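Local coordinates for oxygen-independent coproporphyrinogen III oxidase (PDB 1OLT), which catalyses the anaerobic, radical S-adenosylmethionine-dependent oxidative decarboxylation of two propionate groups of coproporphyrinogen III to vinyl groups, giving protoporphyrinogen IX in heme biosynthesis, at residues Q338-L343 against Y347-E352. Numbering follows the deposited sequence. Where two conformers were deposited one is given.
Sequences QNQKEL and YQQVDE
L343 and Y347 form the first turn of helix 343-353, which follows strand 335-339, the middle strand of a three-stranded antiparallel sheet; E342 is the N-cap, just before the helix begins. The amide N of Y347 reaches L343 O at 2.9 Å, the i to i+4 bond of an alpha-helix. The side chains also meet: chi1 of L343 (-169°) sets CG beside the carbonyl carbon, on the side where the Y347 ring lies, and CG makes a CH-pi contact 4.0 Å from the ring centroid. CD1 sits above the rim near CZ and CD2 near CE2 and OH, so the branched leucine spreads over the flat face that tyrosine offers. Y85 of helix 80-96 touches both residues. An alanine in place of Y347 would probably leave L343 without the ring it packs on and open a gap toward Y85. A second tie links the strand exit to the helix: Q340 NE2 donates to Q349 OE1 at 2.8 Å, nearly in line with the acceptor's C=O and close to the Q340 amide plane. Q349 NE2 in turn bonds L357 O on strand 357-362. Glutamine suits position 349 because its amide both accepts and donates, which a carboxylate could not, tying helix to sheet through neutral groups.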
ATOM      1  N   GLN A 338     -10.713  12.166   0.151  1.00 11.89           N
ATOM      2  CA  GLN A 338     -10.277  11.611   1.423  1.00 11.10           C
ATOM      3  C   GLN A 338     -11.195  12.050   2.528  1.00 10.44           C
ATOM      4  O   GLN A 338     -11.602  13.212   2.586  1.00 11.26           O
ATOM      5  CB  GLN A 338      -8.862  12.089   1.811  1.00 10.68           C
ATOM      6  CG  GLN A 338      -8.228  11.348   2.940  1.00 12.09           C
ATOM      7  CD  GLN A 338      -6.752  11.705   3.210  1.00 16.44           C
ATOM      8  OE1 GLN A 338      -6.310  12.782   2.844  1.00 15.45           O
ATOM      9  NE2 GLN A 338      -6.009  10.781   3.853  1.00 15.93           N
ATOM     10  N   ASN A 339     -11.485  11.113   3.399  1.00 11.24           N
ATOM     11  CA  ASN A 339     -12.164  11.386   4.658  1.00 12.73           C
ATOM     12  C   ASN A 339     -11.281  12.145   5.650  1.00 12.50           C
ATOM     13  O   ASN A 339     -10.031  12.051   5.627  1.00 12.67           O
ATOM     14  CB  ASN A 339     -12.589  10.064   5.298  1.00 11.64           C
ATOM     15  CG  ASN A 339     -13.833   9.460   4.668  1.00 10.86           C
ATOM     16  OD1 ASN A 339     -14.604  10.138   3.936  1.00 11.51           O
ATOM     17  ND2 ASN A 339     -14.080   8.138   4.990  1.00  9.89           N
ATOM     18  N   GLN A 340     -11.922  12.917   6.509  1.00 13.44           N
ATOM     19  CA  GLN A 340     -11.329  13.474   7.740  1.00 13.25           C
ATOM     20  C   GLN A 340     -10.297  12.515   8.324  1.00 13.39           C
ATOM     21  O   GLN A 340     -10.577  11.343   8.529  1.00 12.96           O
ATOM     22  CB  GLN A 340     -12.455  13.767   8.772  1.00 13.50           C
ATOM     23  CG  GLN A 340     -13.505  14.793   8.337  1.00 11.99           C
ATOM     24  CD  GLN A 340     -13.022  16.216   8.206  1.00 14.40           C
ATOM     25  OE1 GLN A 340     -11.923  16.562   8.640  1.00 13.40           O
ATOM     26  NE2 GLN A 340     -13.833  17.048   7.546  1.00 12.82           N
ATOM     27  N   LYS A 341      -9.117  13.043   8.617  0.50 14.39           N
ATOM     28  CA  LYS A 341      -8.059  12.278   9.220  0.50 15.50           C
ATOM     29  C   LYS A 341      -8.022  12.313  10.742  0.50 15.48           C
ATOM     30  O   LYS A 341      -7.331  11.538  11.346  0.50 15.34           O
ATOM     31  CB  LYS A 341      -6.677  12.661   8.628  0.50 16.17           C
ATOM     32  CG  LYS A 341      -6.085  13.974   9.051  0.50 18.48           C
ATOM     33  CD  LYS A 341      -4.843  14.355   8.141  0.50 22.63           C
ATOM     34  CE  LYS A 341      -3.689  13.336   8.244  0.50 24.08           C
ATOM     35  NZ  LYS A 341      -2.779  13.366   7.033  0.50 26.50           N
ATOM     36  N   GLU A 342      -8.755  13.172  11.370  0.80 15.98           N
ATOM     37  CA  GLU A 342      -8.799  13.138  12.829  0.80 17.78           C
ATOM     38  C   GLU A 342     -10.118  12.544  13.199  0.80 17.38           C
ATOM     39  O   GLU A 342     -11.162  12.942  12.686  0.80 15.57           O
ATOM     40  CB  GLU A 342      -8.727  14.519  13.403  0.80 19.13           C
ATOM     41  CG  GLU A 342      -7.863  15.385  12.567  0.80 25.94           C
ATOM     42  CD  GLU A 342      -6.727  15.894  13.297  0.80 33.40           C
ATOM     43  OE1 GLU A 342      -5.669  15.174  13.306  0.80 37.77           O
ATOM     44  OE2 GLU A 342      -6.917  17.029  13.819  0.80 39.38           O
ATOM     45  N   LEU A 343     -10.056  11.654  14.149  1.00 16.75           N
ATOM     46  CA  LEU A 343     -11.191  10.919  14.529  1.00 17.17           C
ATOM     47  C   LEU A 343     -12.371  11.734  15.005  1.00 17.06           C
ATOM     48  O   LEU A 343     -13.497  11.427  14.618  1.00 14.63           O
ATOM     49  CB  LEU A 343     -10.787   9.850  15.566  1.00 16.99           C
ATOM     50  CG  LEU A 343     -11.853   8.820  15.858  1.00 16.81           C
ATOM     51  CD1 LEU A 343     -12.198   8.046  14.598  1.00 16.83           C
ATOM     52  CD2 LEU A 343     -11.363   7.865  16.923  1.00 19.82           C
ATOM     53  N   TYR A 347     -16.041  11.603  13.225  1.00 13.35           N
ATOM     54  CA  TYR A 347     -17.265  11.318  13.950  1.00 13.37           C
ATOM     55  C   TYR A 347     -18.276  12.411  13.810  1.00 13.37           C
ATOM     56  O   TYR A 347     -19.443  12.155  13.505  1.00 13.07           O
ATOM     57  CB  TYR A 347     -16.990  11.119  15.441  1.00 13.75           C
ATOM     58  CG  TYR A 347     -16.368   9.818  15.842  1.00 12.73           C
ATOM     59  CD1 TYR A 347     -16.586   8.664  15.125  1.00 15.66           C
ATOM     60  CD2 TYR A 347     -15.634   9.722  16.994  1.00 16.14           C
ATOM     61  CE1 TYR A 347     -16.048   7.461  15.521  1.00 18.07           C
ATOM     62  CE2 TYR A 347     -15.044   8.472  17.411  1.00 16.04           C
ATOM     63  CZ  TYR A 347     -15.277   7.371  16.687  1.00 16.29           C
ATOM     64  OH  TYR A 347     -14.795   6.164  17.036  1.00 11.63           O
ATOM     65  N   GLN A 348     -17.844  13.635  14.010  1.00 14.14           N
ATOM     66  CA  GLN A 348     -18.731  14.773  13.939  1.00 14.80           C
ATOM     67  C   GLN A 348     -19.361  14.928  12.555  1.00 14.01           C
ATOM     68  O   GLN A 348     -20.576  15.165  12.441  1.00 11.11           O
ATOM     69  CB  GLN A 348     -18.019  16.070  14.386  1.00 16.10           C
ATOM     70  CG  GLN A 348     -18.954  17.258  14.540  1.00 22.79           C
ATOM     71  CD  GLN A 348     -18.208  18.543  15.012  1.00 30.14           C
ATOM     72  OE1 GLN A 348     -17.386  18.487  15.940  1.00 36.88           O
ATOM     73  NE2 GLN A 348     -18.492  19.666  14.377  1.00 36.20           N
ATOM     74  N   GLN A 349     -18.573  14.774  11.497  1.00 12.78           N
ATOM     75  CA  GLN A 349     -19.174  14.931  10.168  1.00 12.67           C
ATOM     76  C   GLN A 349     -20.072  13.741   9.796  1.00 12.36           C
ATOM     77  O   GLN A 349     -21.129  13.917   9.197  1.00 12.23           O
ATOM     78  CB  GLN A 349     -18.090  15.183   9.111  1.00 12.39           C
ATOM     79  CG  GLN A 349     -18.667  15.775   7.825  1.00 14.26           C
ATOM     80  CD  GLN A 349     -17.594  15.982   6.728  1.00 17.29           C
ATOM     81  OE1 GLN A 349     -16.549  16.489   7.024  1.00 18.11           O
ATOM     82  NE2 GLN A 349     -17.900  15.618   5.472  1.00 15.45           N
ATOM     83  N   VAL A 350     -19.699  12.518  10.186  1.00 12.57           N
ATOM     84  CA  VAL A 350     -20.562  11.382   9.891  1.00 13.67           C
ATOM     85  C   VAL A 350     -21.923  11.590  10.600  1.00 15.28           C
ATOM     86  O   VAL A 350     -22.991  11.395  10.007  1.00 14.66           O
ATOM     87  CB  VAL A 350     -19.935  10.083  10.282  1.00 13.56           C
ATOM     88  CG1 VAL A 350     -20.936   8.915  10.314  1.00 14.02           C
ATOM     89  CG2 VAL A 350     -18.797   9.748   9.326  1.00 14.65           C
ATOM     90  N   ASP A 351     -21.862  12.041  11.843  1.00 15.97           N
ATOM     91  CA  ASP A 351     -23.088  12.253  12.614  1.00 16.24           C
ATOM     92  C   ASP A 351     -23.956  13.326  11.957  1.00 16.93           C
ATOM     93  O   ASP A 351     -25.215  13.198  11.878  1.00 16.37           O
ATOM     94  CB  ASP A 351     -22.736  12.614  14.076  1.00 15.72           C
ATOM     95  CG  ASP A 351     -23.968  12.871  14.922  1.00 20.22           C
ATOM     96  OD1 ASP A 351     -24.866  12.002  15.012  1.00 22.70           O
ATOM     97  OD2 ASP A 351     -24.172  13.959  15.437  1.00 24.23           O
ATOM     98  N   GLU A 352     -23.336  14.407  11.507  1.00 17.04           N
ATOM     99  CA  GLU A 352     -24.117  15.516  10.967  1.00 18.55           C
ATOM    100  C   GLU A 352     -24.534  15.338   9.520  1.00 18.10           C
ATOM    101  O   GLU A 352     -25.581  15.857   9.129  1.00 17.61           O
ATOM    102  CB  GLU A 352     -23.338  16.861  11.092  1.00 19.16           C
ATOM    103  CG  GLU A 352     -23.108  17.238  12.552  1.00 23.47           C
ATOM    104  CD  GLU A 352     -22.297  18.532  12.764  1.00 30.98           C
ATOM    105  OE1 GLU A 352     -21.730  19.090  11.770  1.00 34.35           O
ATOM    106  OE2 GLU A 352     -22.229  18.968  13.960  1.00 34.48           O
TER